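Local coordinates for putative diflavin flavoprotein A 5 (Nostoc sp. PCC 7120, PDB 4FEK) that probably carries electrons from NADH to oxygen, reducing it to water, the present chain being the N-terminal metallo-beta-lactamase-like section of the longer protein, at residues L37-T42 with A178-D183; T42-V47 with G232-T237; K78-V83 with E101-I106; Y82-H87 with L160-V165; K174-H179 with A241-Y246. All blocks are in the same frame, centred on the assembly; numbering follows the deposited sequence.

Interaction 1: residues L37-T42 with A178-D183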
# COMPACT_ATOMS: atom_id res chain seq x y z
N LEU A 37 10.84 5.70 -17.05
CA LEU A 37 10.92 7.17 -17.06
C LEU A 37 12.11 7.68 -16.24
O LEU A 37 12.37 8.88 -16.24
CB LEU A 37 9.62 7.79 -16.52
CG LEU A 37 8.53 8.16 -17.53
CD1 LEU A 37 8.51 7.21 -18.73
CD2 LEU A 37 7.16 8.19 -16.87
N GLU A 38 12.82 6.77 -15.58
CA GLU A 38 14.05 7.06 -14.83
C GLU A 38 13.89 8.22 -13.84
O GLU A 38 14.67 9.17 -13.85
CB GLU A 38 15.23 7.33 -15.78
CG GLU A 38 15.42 6.28 -16.90
CD GLU A 38 16.01 4.95 -16.42
OE1 GLU A 38 17.00 4.96 -15.65
OE2 GLU A 38 15.50 3.88 -16.82
N ARG A 39 12.88 8.14 -12.98
CA ARG A 39 12.67 9.19 -11.98
C ARG A 39 12.68 8.63 -10.56
O ARG A 39 12.28 9.31 -9.62
CB ARG A 39 11.36 9.95 -12.26
CG ARG A 39 11.45 10.86 -13.49
CD ARG A 39 10.08 11.24 -14.05
NE ARG A 39 10.22 12.01 -15.29
CZ ARG A 39 9.24 12.28 -16.14
NH1 ARG A 39 8.01 11.84 -15.90
NH2 ARG A 39 9.48 12.99 -17.24
N GLY A 40 13.16 7.40 -10.42
CA GLY A 40 13.20 6.76 -9.12
C GLY A 40 11.82 6.32 -8.71
O GLY A 40 10.91 6.19 -9.54
N THR A 41 11.65 6.09 -7.41
CA THR A 41 10.41 5.55 -6.86
C THR A 41 10.44 5.73 -5.34
O THR A 41 11.50 6.01 -4.76
CB THR A 41 10.29 4.04 -7.21
OG1 THR A 41 9.08 3.50 -6.66
CG2 THR A 41 11.48 3.25 -6.66
N THR A 42 9.29 5.62 -4.69
CA THR A 42 9.26 5.42 -3.25
C THR A 42 8.40 4.20 -2.97
O THR A 42 7.54 3.84 -3.78
CB THR A 42 8.67 6.64 -2.49
OG1 THR A 42 7.24 6.65 -2.58
CG2 THR A 42 9.23 7.95 -3.03
N ALA A 178 2.57 6.25 -8.36
CA ALA A 178 3.45 6.73 -9.43
C ALA A 178 4.88 6.41 -9.07
O ALA A 178 5.27 6.56 -7.92
CB ALA A 178 3.28 8.24 -9.66
N HIS A 179 5.67 5.96 -10.05
CA HIS A 179 7.08 5.69 -9.79
C HIS A 179 7.93 6.93 -9.98
O HIS A 179 8.51 7.17 -11.03
CB HIS A 179 7.60 4.49 -10.59
CG HIS A 179 7.15 3.18 -10.03
ND1 HIS A 179 7.50 2.76 -8.75
CD2 HIS A 179 6.34 2.22 -10.53
CE1 HIS A 179 6.95 1.58 -8.51
NE2 HIS A 179 6.22 1.24 -9.57
N ILE A 180 7.99 7.73 -8.91
CA ILE A 180 8.76 8.96 -8.93
C ILE A 180 9.21 9.28 -7.51
O ILE A 180 8.42 9.22 -6.56
CB ILE A 180 7.95 10.11 -9.54
CG1 ILE A 180 8.74 11.42 -9.51
CG2 ILE A 180 6.61 10.28 -8.82
CD1 ILE A 180 8.18 12.49 -10.42
N CYS A 181 10.49 9.59 -7.38
CA CYS A 181 11.08 9.96 -6.09
C CYS A 181 11.35 11.46 -6.04
O CYS A 181 11.99 12.00 -6.94
CB CYS A 181 12.39 9.19 -5.88
SG CYS A 181 13.19 9.59 -4.29
N GLY A 182 10.87 12.11 -4.99
CA GLY A 182 11.07 13.54 -4.81
C GLY A 182 10.97 13.90 -3.34
O GLY A 182 10.73 13.04 -2.50
N ASP A 183 11.15 15.18 -3.02
CA ASP A 183 11.05 15.60 -1.61
C ASP A 183 9.60 15.77 -1.16
O ASP A 183 9.29 15.60 0.02
CB ASP A 183 11.85 16.89 -1.36
CG ASP A 183 13.36 16.69 -1.51
OD1 ASP A 183 13.84 15.53 -1.50
OD2 ASP A 183 14.07 17.70 -1.62
O HOH W 1 13.66 11.85 -9.39

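Interaction 2: residues T42-V47 with G232-T237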
# COMPACT_ATOMS: atom_id res chain seq x y z
N THR A 42 9.29 5.62 -4.69
CA THR A 42 9.26 5.42 -3.25
C THR A 42 8.40 4.20 -2.97
O THR A 42 7.54 3.84 -3.78
CB THR A 42 8.67 6.64 -2.49
OG1 THR A 42 7.24 6.65 -2.58
CG2 THR A 42 9.23 7.95 -3.03
N SER A 43 8.67 3.54 -1.85
CA SER A 43 7.74 2.55 -1.32
C SER A 43 7.23 3.05 0.02
O SER A 43 8.01 3.30 0.95
CB SER A 43 8.42 1.19 -1.15
OG SER A 43 7.50 0.26 -0.62
N ASN A 44 5.92 3.23 0.10
CA ASN A 44 5.31 3.87 1.26
C ASN A 44 4.69 2.88 2.24
O ASN A 44 3.91 2.02 1.86
CB ASN A 44 4.27 4.90 0.82
CG ASN A 44 4.80 5.87 -0.22
OD1 ASN A 44 5.99 6.21 -0.22
ND2 ASN A 44 3.92 6.33 -1.11
N SER A 45 5.05 3.01 3.51
CA SER A 45 4.47 2.18 4.54
C SER A 45 3.85 3.15 5.55
O SER A 45 4.23 4.32 5.62
CB SER A 45 5.57 1.33 5.21
OG SER A 45 5.01 0.41 6.13
N TYR A 46 2.89 2.67 6.33
CA TYR A 46 2.15 3.57 7.21
C TYR A 46 2.05 2.98 8.61
O TYR A 46 2.12 1.76 8.78
CB TYR A 46 0.75 3.83 6.65
CG TYR A 46 0.79 4.48 5.29
CD1 TYR A 46 0.79 5.85 5.16
CD2 TYR A 46 0.90 3.70 4.13
CE1 TYR A 46 0.85 6.46 3.89
CE2 TYR A 46 0.98 4.29 2.87
CZ TYR A 46 0.95 5.66 2.76
OH TYR A 46 1.02 6.24 1.50
N VAL A 47 1.88 3.85 9.61
CA VAL A 47 1.73 3.43 11.01
C VAL A 47 0.52 4.16 11.58
O VAL A 47 0.45 5.38 11.48
CB VAL A 47 2.96 3.80 11.87
CG1 VAL A 47 2.80 3.24 13.28
CG2 VAL A 47 4.25 3.29 11.22
N GLY A 232 5.12 6.58 -4.58
CA GLY A 232 5.08 7.98 -4.96
C GLY A 232 4.44 8.89 -3.92
O GLY A 232 4.27 8.52 -2.78
N PRO A 233 4.11 10.11 -4.33
CA PRO A 233 3.41 11.08 -3.48
C PRO A 233 2.01 10.61 -3.09
O PRO A 233 1.30 9.97 -3.88
CB PRO A 233 3.32 12.34 -4.37
CG PRO A 233 3.58 11.86 -5.76
CD PRO A 233 4.38 10.60 -5.69
N LEU A 234 1.64 10.93 -1.86
CA LEU A 234 0.32 10.62 -1.34
C LEU A 234 -0.68 11.51 -2.06
O LEU A 234 -0.43 12.69 -2.29
CB LEU A 234 0.29 10.84 0.19
CG LEU A 234 0.97 9.77 1.08
CD1 LEU A 234 2.34 9.35 0.63
CD2 LEU A 234 1.04 10.23 2.52
N VAL A 235 -1.81 10.93 -2.46
CA VAL A 235 -2.74 11.65 -3.30
C VAL A 235 -3.81 12.34 -2.47
O VAL A 235 -4.70 11.70 -1.95
CB VAL A 235 -3.37 10.75 -4.37
CG1 VAL A 235 -4.26 11.59 -5.30
CG2 VAL A 235 -2.25 10.06 -5.18
N ARG A 236 -3.68 13.66 -2.38
CA ARG A 236 -4.54 14.46 -1.53
C ARG A 236 -5.42 15.35 -2.41
O ARG A 236 -6.56 15.01 -2.69
CB ARG A 236 -3.67 15.31 -0.59
CG ARG A 236 -4.45 16.11 0.45
CD ARG A 236 -3.51 16.51 1.59
NE ARG A 236 -2.48 17.44 1.14
CZ ARG A 236 -1.53 17.93 1.93
NH1 ARG A 236 -1.47 17.56 3.20
NH2 ARG A 236 -0.63 18.78 1.45
N THR A 237 -4.87 16.47 -2.85
CA THR A 237 -5.66 17.43 -3.61
C THR A 237 -6.04 16.90 -4.98
O THR A 237 -7.09 17.23 -5.51
CB THR A 237 -4.94 18.80 -3.72
OG1 THR A 237 -4.64 19.26 -2.40
CG2 THR A 237 -5.84 19.83 -4.40

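Interaction 3: residues K78-V83 with E101-I106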
# COMPACT_ATOMS: atom_id res chain seq x y z
N LYS A 78 7.80 -3.80 20.31
CA LYS A 78 7.12 -4.70 21.24
C LYS A 78 5.66 -4.31 21.42
O LYS A 78 4.86 -5.07 21.96
CB LYS A 78 7.87 -4.76 22.58
CG LYS A 78 9.15 -5.57 22.50
CD LYS A 78 8.90 -6.92 21.82
CE LYS A 78 8.04 -7.83 22.70
NZ LYS A 78 7.56 -9.05 21.98
N LYS A 79 5.30 -3.13 20.94
CA LYS A 79 3.94 -2.61 21.03
C LYS A 79 3.17 -2.81 19.72
O LYS A 79 2.03 -2.35 19.58
CB LYS A 79 3.97 -1.12 21.39
CG LYS A 79 3.65 -0.84 22.84
CD LYS A 79 4.66 0.11 23.47
CE LYS A 79 4.63 1.50 22.83
NZ LYS A 79 5.62 2.41 23.49
N LEU A 80 3.79 -3.48 18.76
CA LEU A 80 3.20 -3.64 17.45
C LEU A 80 2.18 -4.78 17.50
O LEU A 80 2.47 -5.87 18.01
CB LEU A 80 4.31 -3.93 16.44
CG LEU A 80 3.94 -4.22 14.99
CD1 LEU A 80 2.99 -3.15 14.45
CD2 LEU A 80 5.24 -4.28 14.18
N ASP A 81 0.98 -4.54 16.97
CA ASP A 81 -0.10 -5.53 17.03
C ASP A 81 -0.39 -6.19 15.67
O ASP A 81 -0.56 -7.42 15.57
CB ASP A 81 -1.39 -4.87 17.54
CG ASP A 81 -1.25 -4.29 18.94
OD1 ASP A 81 -1.35 -5.07 19.91
OD2 ASP A 81 -1.03 -3.06 19.08
N TYR A 82 -0.45 -5.35 14.64
CA TYR A 82 -0.88 -5.79 13.33
C TYR A 82 0.05 -5.31 12.23
O TYR A 82 0.59 -4.20 12.28
CB TYR A 82 -2.32 -5.32 13.02
CG TYR A 82 -3.34 -5.76 14.04
CD1 TYR A 82 -3.75 -7.08 14.12
CD2 TYR A 82 -3.89 -4.85 14.92
CE1 TYR A 82 -4.69 -7.48 15.07
CE2 TYR A 82 -4.82 -5.23 15.86
CZ TYR A 82 -5.22 -6.54 15.93
OH TYR A 82 -6.14 -6.91 16.88
N VAL A 83 0.23 -6.18 11.24
CA VAL A 83 0.90 -5.85 9.99
C VAL A 83 -0.16 -6.12 8.90
O VAL A 83 -0.56 -7.27 8.68
CB VAL A 83 2.15 -6.74 9.76
CG1 VAL A 83 2.77 -6.45 8.41
CG2 VAL A 83 3.19 -6.50 10.89
N GLU A 101 10.88 -11.75 13.69
CA GLU A 101 11.94 -11.93 14.69
C GLU A 101 11.92 -10.81 15.72
O GLU A 101 12.10 -11.06 16.90
CB GLU A 101 13.32 -12.02 14.03
CG GLU A 101 13.42 -13.07 12.93
CD GLU A 101 14.63 -13.97 13.07
OE1 GLU A 101 15.33 -13.89 14.11
OE2 GLU A 101 14.89 -14.77 12.13
N LEU A 102 11.69 -9.58 15.27
CA LEU A 102 11.72 -8.42 16.16
C LEU A 102 10.43 -8.24 16.95
O LEU A 102 10.43 -7.68 18.05
CB LEU A 102 11.97 -7.15 15.35
CG LEU A 102 13.34 -7.01 14.68
CD1 LEU A 102 13.28 -5.88 13.66
CD2 LEU A 102 14.43 -6.75 15.72
N ALA A 103 9.32 -8.70 16.37
CA ALA A 103 8.01 -8.53 16.98
C ALA A 103 7.20 -9.80 16.80
O ALA A 103 6.28 -9.85 15.96
CB ALA A 103 7.30 -7.35 16.35
N PRO A 104 7.54 -10.83 17.57
CA PRO A 104 6.99 -12.18 17.36
C PRO A 104 5.50 -12.25 17.65
O PRO A 104 4.85 -13.21 17.25
CB PRO A 104 7.77 -13.04 18.36
CG PRO A 104 8.91 -12.16 18.85
CD PRO A 104 8.42 -10.77 18.75
N GLN A 105 4.99 -11.24 18.34
CA GLN A 105 3.57 -11.16 18.70
C GLN A 105 2.64 -10.63 17.58
O GLN A 105 1.42 -10.68 17.72
CB GLN A 105 3.41 -10.27 19.94
CG GLN A 105 3.37 -8.76 19.65
CD GLN A 105 4.74 -8.13 19.47
OE1 GLN A 105 5.77 -8.78 19.61
NE2 GLN A 105 4.76 -6.84 19.15
N ILE A 106 3.20 -10.13 16.48
CA ILE A 106 2.36 -9.50 15.45
C ILE A 106 1.33 -10.44 14.83
O ILE A 106 1.52 -11.65 14.75
CB ILE A 106 3.19 -8.92 14.30
CG1 ILE A 106 4.06 -10.00 13.68
CG2 ILE A 106 4.03 -7.79 14.79
CD1 ILE A 106 4.98 -9.47 12.56
O HOH W 2 -1.00 -9.04 17.47

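Interaction 4: residues Y82-H87 with L160-V165. With PO4 (phosphate ion), chain E.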
# COMPACT_ATOMS: atom_id res chain seq x y z
N TYR A 82 -0.45 -5.35 14.64
CA TYR A 82 -0.88 -5.79 13.33
C TYR A 82 0.05 -5.31 12.23
O TYR A 82 0.59 -4.20 12.28
CB TYR A 82 -2.32 -5.32 13.02
CG TYR A 82 -3.34 -5.76 14.04
CD1 TYR A 82 -3.75 -7.08 14.12
CD2 TYR A 82 -3.89 -4.85 14.92
CE1 TYR A 82 -4.69 -7.48 15.07
CE2 TYR A 82 -4.82 -5.23 15.86
CZ TYR A 82 -5.22 -6.54 15.93
OH TYR A 82 -6.14 -6.91 16.88
N VAL A 83 0.23 -6.18 11.24
CA VAL A 83 0.90 -5.85 9.99
C VAL A 83 -0.16 -6.12 8.90
O VAL A 83 -0.56 -7.27 8.68
CB VAL A 83 2.15 -6.74 9.76
CG1 VAL A 83 2.77 -6.45 8.41
CG2 VAL A 83 3.19 -6.50 10.89
N ILE A 84 -0.63 -5.06 8.24
CA ILE A 84 -1.66 -5.20 7.21
C ILE A 84 -1.04 -5.19 5.81
O ILE A 84 -0.20 -4.34 5.49
CB ILE A 84 -2.70 -4.09 7.33
CG1 ILE A 84 -3.40 -4.20 8.70
CG2 ILE A 84 -3.71 -4.15 6.15
CD1 ILE A 84 -4.09 -2.95 9.15
N LEU A 85 -1.44 -6.16 4.98
CA LEU A 85 -0.87 -6.34 3.65
C LEU A 85 -1.86 -5.94 2.57
O LEU A 85 -2.98 -6.47 2.52
CB LEU A 85 -0.51 -7.80 3.44
CG LEU A 85 0.44 -8.41 4.47
CD1 LEU A 85 0.84 -9.79 3.99
CD2 LEU A 85 1.64 -7.50 4.63
N GLY A 86 -1.45 -5.04 1.68
CA GLY A 86 -2.33 -4.63 0.59
C GLY A 86 -2.33 -5.66 -0.54
O GLY A 86 -3.16 -5.60 -1.44
N HIS A 87 -1.36 -6.57 -0.52
CA HIS A 87 -1.25 -7.68 -1.49
C HIS A 87 -0.11 -8.56 -1.02
O HIS A 87 0.55 -8.22 -0.03
CB HIS A 87 -0.98 -7.18 -2.91
CG HIS A 87 0.42 -6.69 -3.12
ND1 HIS A 87 0.82 -5.42 -2.78
CD2 HIS A 87 1.51 -7.30 -3.64
CE1 HIS A 87 2.10 -5.27 -3.07
NE2 HIS A 87 2.54 -6.39 -3.60
N LEU A 160 -6.01 -5.62 -1.53
CA LEU A 160 -6.85 -5.19 -0.43
C LEU A 160 -6.66 -3.70 -0.22
O LEU A 160 -5.52 -3.23 -0.17
CB LEU A 160 -6.41 -5.90 0.87
CG LEU A 160 -7.15 -5.59 2.17
CD1 LEU A 160 -8.56 -6.19 2.10
CD2 LEU A 160 -6.40 -6.19 3.37
N CYS A 161 -7.76 -2.96 -0.12
CA CYS A 161 -7.75 -1.58 0.35
C CYS A 161 -8.23 -1.55 1.80
O CYS A 161 -9.07 -2.36 2.18
CB CYS A 161 -8.68 -0.70 -0.50
SG CYS A 161 -8.04 -0.37 -2.16
N THR A 162 -7.71 -0.61 2.58
CA THR A 162 -8.08 -0.47 3.98
C THR A 162 -8.47 0.97 4.21
O THR A 162 -7.79 1.87 3.74
CB THR A 162 -6.90 -0.77 4.91
OG1 THR A 162 -6.36 -2.05 4.58
CG2 THR A 162 -7.37 -0.76 6.38
N TYR A 163 -9.57 1.18 4.93
CA TYR A 163 -10.08 2.53 5.15
C TYR A 163 -10.17 2.81 6.66
O TYR A 163 -10.78 2.06 7.40
CB TYR A 163 -11.45 2.67 4.49
CG TYR A 163 -12.15 3.99 4.70
CD1 TYR A 163 -11.75 5.13 4.01
CD2 TYR A 163 -13.24 4.10 5.55
CE1 TYR A 163 -12.41 6.35 4.18
CE2 TYR A 163 -13.91 5.31 5.74
CZ TYR A 163 -13.49 6.43 5.05
OH TYR A 163 -14.14 7.63 5.21
N ASP A 164 -9.55 3.90 7.10
CA ASP A 164 -9.60 4.27 8.51
C ASP A 164 -10.71 5.29 8.65
O ASP A 164 -10.60 6.40 8.15
CB ASP A 164 -8.25 4.84 8.95
CG ASP A 164 -8.24 5.25 10.44
OD1 ASP A 164 -9.32 5.42 11.04
OD2 ASP A 164 -7.13 5.43 10.99
N VAL A 165 -11.78 4.90 9.30
CA VAL A 165 -12.96 5.78 9.40
C VAL A 165 -12.62 7.08 10.15
O VAL A 165 -13.18 8.13 9.83
CB VAL A 165 -14.16 5.06 10.04
CG1 VAL A 165 -14.54 3.84 9.22
CG2 VAL A 165 -13.86 4.66 11.46
P PO4 E . 6.25 -5.94 -5.17
O1 PO4 E . 6.70 -6.44 -3.79
O2 PO4 E . 7.28 -6.40 -6.15
O3 PO4 E . 4.92 -6.58 -5.44
O4 PO4 E . 6.20 -4.43 -5.12

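Interaction 5: residues K174-H179 with A241-Y246. With PO4 (phosphate ion), chain E.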
# COMPACT_ATOMS: atom_id res chain seq x y z
N LYS A 174 -1.07 -0.75 -4.35
CA LYS A 174 -0.72 -0.58 -5.77
C LYS A 174 -1.63 0.38 -6.53
O LYS A 174 -1.25 0.86 -7.60
CB LYS A 174 -0.67 -1.93 -6.51
CG LYS A 174 0.44 -2.86 -6.06
CD LYS A 174 1.82 -2.29 -6.37
CE LYS A 174 2.93 -3.22 -5.83
NZ LYS A 174 4.28 -2.85 -6.32
N ILE A 175 -2.84 0.64 -6.04
CA ILE A 175 -3.74 1.49 -6.83
C ILE A 175 -3.41 2.98 -6.66
O ILE A 175 -3.15 3.42 -5.53
CB ILE A 175 -5.23 1.24 -6.53
CG1 ILE A 175 -5.54 -0.26 -6.38
CG2 ILE A 175 -6.11 1.89 -7.62
CD1 ILE A 175 -5.21 -1.10 -7.60
N PHE A 176 -3.43 3.73 -7.76
CA PHE A 176 -3.27 5.20 -7.79
C PHE A 176 -1.87 5.78 -7.60
O PHE A 176 -1.74 7.00 -7.38
CB PHE A 176 -4.17 5.92 -6.77
CG PHE A 176 -5.61 5.60 -6.88
CD1 PHE A 176 -6.34 5.98 -8.00
CD2 PHE A 176 -6.26 4.94 -5.84
CE1 PHE A 176 -7.68 5.68 -8.08
CE2 PHE A 176 -7.59 4.65 -5.92
CZ PHE A 176 -8.31 5.02 -7.04
N GLY A 177 -0.83 4.95 -7.67
CA GLY A 177 0.52 5.44 -7.39
C GLY A 177 1.28 6.01 -8.58
O GLY A 177 0.72 6.23 -9.69
N ALA A 178 2.57 6.25 -8.36
CA ALA A 178 3.45 6.73 -9.43
C ALA A 178 4.88 6.41 -9.07
O ALA A 178 5.27 6.56 -7.92
CB ALA A 178 3.28 8.24 -9.66
N HIS A 179 5.67 5.96 -10.05
CA HIS A 179 7.08 5.69 -9.79
C HIS A 179 7.93 6.93 -9.98
O HIS A 179 8.51 7.17 -11.03
CB HIS A 179 7.60 4.49 -10.59
CG HIS A 179 7.15 3.18 -10.03
ND1 HIS A 179 7.50 2.76 -8.75
CD2 HIS A 179 6.34 2.22 -10.53
CE1 HIS A 179 6.95 1.58 -8.51
NE2 HIS A 179 6.22 1.24 -9.57
N ALA A 241 -9.67 14.20 -9.15
CA ALA A 241 -9.27 14.22 -10.55
C ALA A 241 -8.58 12.94 -10.99
O ALA A 241 -8.73 12.51 -12.13
CB ALA A 241 -8.38 15.43 -10.85
N LEU A 242 -7.80 12.33 -10.09
CA LEU A 242 -7.09 11.11 -10.47
C LEU A 242 -8.10 9.97 -10.55
O LEU A 242 -8.01 9.11 -11.42
CB LEU A 242 -5.97 10.77 -9.47
CG LEU A 242 -5.17 9.50 -9.83
CD1 LEU A 242 -4.39 9.66 -11.14
CD2 LEU A 242 -4.23 9.07 -8.67
N THR A 243 -9.06 9.98 -9.64
CA THR A 243 -10.08 8.95 -9.61
C THR A 243 -10.90 9.02 -10.91
O THR A 243 -11.20 7.99 -11.52
CB THR A 243 -11.00 9.14 -8.39
OG1 THR A 243 -10.22 9.15 -7.19
CG2 THR A 243 -12.02 8.03 -8.31
N GLN A 244 -11.23 10.24 -11.34
CA GLN A 244 -11.95 10.41 -12.61
C GLN A 244 -11.09 9.92 -13.78
O GLN A 244 -11.59 9.25 -14.69
CB GLN A 244 -12.35 11.86 -12.83
CG GLN A 244 -13.12 12.05 -14.13
CD GLN A 244 -14.36 11.15 -14.23
OE1 GLN A 244 -14.47 10.32 -15.15
NE2 GLN A 244 -15.29 11.32 -13.30
N ALA A 245 -9.81 10.26 -13.75
CA ALA A 245 -8.87 9.81 -14.77
C ALA A 245 -8.76 8.29 -14.86
O ALA A 245 -8.78 7.73 -15.96
CB ALA A 245 -7.49 10.43 -14.57
N TYR A 246 -8.65 7.61 -13.71
CA TYR A 246 -8.65 6.14 -13.68
C TYR A 246 -9.90 5.56 -14.35
O TYR A 246 -9.84 4.56 -15.09
CB TYR A 246 -8.51 5.60 -12.25
CG TYR A 246 -7.08 5.22 -11.89
CD1 TYR A 246 -6.04 6.14 -12.01
CD2 TYR A 246 -6.78 3.96 -11.40
CE1 TYR A 246 -4.72 5.78 -11.70
CE2 TYR A 246 -5.46 3.61 -11.05
CZ TYR A 246 -4.45 4.52 -11.21
OH TYR A 246 -3.16 4.14 -10.90
P PO4 E . 6.25 -5.94 -5.17
O1 PO4 E . 6.70 -6.44 -3.79
O2 PO4 E . 7.28 -6.40 -6.15
O3 PO4 E . 4.92 -6.58 -5.44
O4 PO4 E . 6.20 -4.43 -5.12
O HOH W 3 -1.53 6.10 -11.14

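Interaction 1: residues L37-T42 with A178-D183
The T41 and H179 side chains run alongside one another in a common direction, which brings the T41 hydroxyl to the edge of the imidazole. OG1 sits in the ring plane, 2.7 Å from H179 ND1, and either atom could be the donor. The threonine torsion accounts for the reach: OG1 is anti to the backbone N (chi1 179°). H179 is itself the centre of an inverse gamma turn, and its ring also meets those of Y35 and H231. Two residues along, C181 is directed at the strand start, with its CB 3.5 Å from T41 O. Its backbone N donates to R39 O at 2.9 Å in a nearly straight bond (171°), and a water donates to both R39 O and C181 O. The two aliphatic stems meet where R39 CB comes within 4.1 Å of I180 CG1, while the guanidinium runs off to D196 and E195 on helix 194-205. G40, at positive phi, has no side chain to collide with C181 CB. The chemistry is thus mainly directional: R39 O is gripped by two donors, and the bond at the ring edge should restrict rotation of H179, fixing the loop against the start of strand 41-49.

Interaction 2: residues T42-V47 with G232-T237
N44 and T42 reach together from strand 41-49 to G232, in the loop that follows strand 226-229. The setting is the metallo-beta-lactamase fold, in which two mixed sheets pack together with helices outside; here an inner strand of the larger sheet holds the loop leading out of the edge strand of the smaller one. The N44 side chain can be followed outward. CB starts toward the loop, and CG stands anti to the carbonyl carbon (chi1 -51°), 3.7 Å from G232 O. At the fork the two branches divide the work. OD1 turns back along its own strand and accepts the T42 hydroxyl, OG1 to OD1 being 2.7 Å. ND2 goes across and donates to G232 O at 2.8 Å with an angle of 157°; the bond lies in the carbonyl plane and close to the amide plane. Both branches of the amide are engaged, ND2 in plane and OD1 by a donor tilted from the carbonyl plane, which should fix its rotation. ND2 also donates to V229 O and passes 3.8 Å from L234 CD1. T42 OG1, while giving its proton to N44, accepts from G232 N at 2.9 Å, a more bent bond (143°). Both backbone polar atoms of G232 are therefore met by side chains of one strand, and G232 O receives R22 NH2 as well. Further along, Y46 and L234 approach tip to tip: the Y46 hydroxyl is bonded to V229 O, with L234 CD1 3.5 Å from OH. L234 CD2 lies beside the ring edge, 4.0 Å from Y46 CE1.

Interaction 3: residues K78-V83 with E101-I106
I106 is the apolar pivot, with L80 and V83 meeting it through different branches. Its CG2 lies 3.6 Å from L80 CG, while CD1 diverges to meet V83 CG2 at 3.8 Å. With CG1 between the backbone N and the carbonyl carbon (chi1 57°), CG2 is turned to L80 and the CG1-CD1 arm to V83. A103 CB adds a looser contact with L80 CD2, at 4.3 Å. Just outside this core, I106 CA makes a CA-H...O contact with D81 O, and the type I turn from A103 to I106 is closed by I106 N to A103 O, 3.1 Å. The polar edge belongs to Q105, whose chain bends at chi2 (-82°) to bring its amide between L80 O and K78 NZ. NE2 donates to L80 O at 2.7 Å, in the carbonyl plane and on a lone pair, and also to L77 O. OE1 receives K78 NZ at 3.0 Å from above the amide carbonyl plane, 50° out of it. The Q105 amide thus links an exposed lysine to the backbone of the buried L80. The contact ties together a beta-alpha-beta unit: strand 80-84 leads to helix 93-102, whose end turns into parallel neighbour strand 107-111, while L80 and V83 also touch I55 of strand 53-56.

Interaction 4: residues Y82-H87 with L160-V165
G86 and L160 face each other through their backbones, and that pair supplies the polar part of the contact. L160 N donates to G86 O at 2.9 Å; the bond is bent (139°) and reaches the oxygen from above the carbonyl plane, well off a lone pair. In return G86 CA makes a CA-H...O contact with L160 O at 3.6 Å.

The van der Waals packing centres on L160 and I84. L160 CG is anti to the backbone N (chi1 180°), which carries CD2 to 3.5 Å from L85 O and, more loosely, to 4.4 Å from I84 CG2. That same isoleucine methyl meets T162 OG1 at 3.7 Å, the two side chains lying aslant. I84 also touches L146, so strand 80-84 of the seven-stranded sheet packs here on strands 145-150 and 160-164 of the five-stranded one, the sandwich core of the metallo-beta-lactamase fold.

Ion binding occupies the H87 end of segment 82-87. H87 NE2 donates to O3 of a phosphate at 3.0 Å, with the oxygen near the ring plane, while ND1 is bonded to D173 OD2; the imidazole is thus pinned at both nitrogens, and W156 meets it edge-to-face. S89, N91, R92 and K174 complete the phosphate site. Flavodiiron relatives carry the H-x-E-x-D-H iron motif along this loop, whereas S89, N91 and R92 follow H87 here. With R92 and K174 contributing probable positive charge, such surroundings are consistent with holding an anion, though the phosphate probably comes from the crystallisation liquor.

Interaction 5: residues K174-H179 with A241-Y246
F176 sets one corner of its ring on a face of Y246: CD1 stands 3.8 Å above that ring, over its centre. With the planes at 44° and the centroids 4.8 Å apart, the pair is oblique. One face of the F176 ring carries I175 CG2 from its own segment, offset toward the rim, and Y227 stacks on the same phenyl. At the edge of Y246, in plane, lies a water that accepts from its OH at 2.6 Å and donates to G177 O, while F176 N gives that OH only a weak bond (3.2 Å, 128°). L242 comes in aslant, its CD2 at 3.7 Å from F176 CB and 3.5 Å from F176 O. In the metallo-beta-lactamase fold this is where an outer helix, 239-258, covers the loop that leaves strand 169-173; L216 and I219 of helix 209-219 also touch F176, and F201 meets Y246 edge-to-face. I175 CG2 touches Y246 CE2 at 3.9 Å. K174 leads the other way, bent at chi2 (-65°) and then extended, so that NZ donates to phosphate O4 at 2.8 Å as well as bonding to H231 NE2.

Interactions 1 and 2 share T42 and strand 41-49 and touch through I180 CG2 and P233 CD; both are buried and depend on directed hydrogen bonds that hold loops to the strand. Interactions 3 and 4 share strand 80-84 at its two ends. The first is partly exposed, about 19 Å from the chain centre, with a lysine and a glutamine over a small apolar core; the second is buried between the sheets, about 8 Å from the centre. Interaction 5, buried on a helical flank, is mainly aromatic. It packs on interaction 2 through V235 and meets interaction 4 where H87 and K174 bind one phosphate.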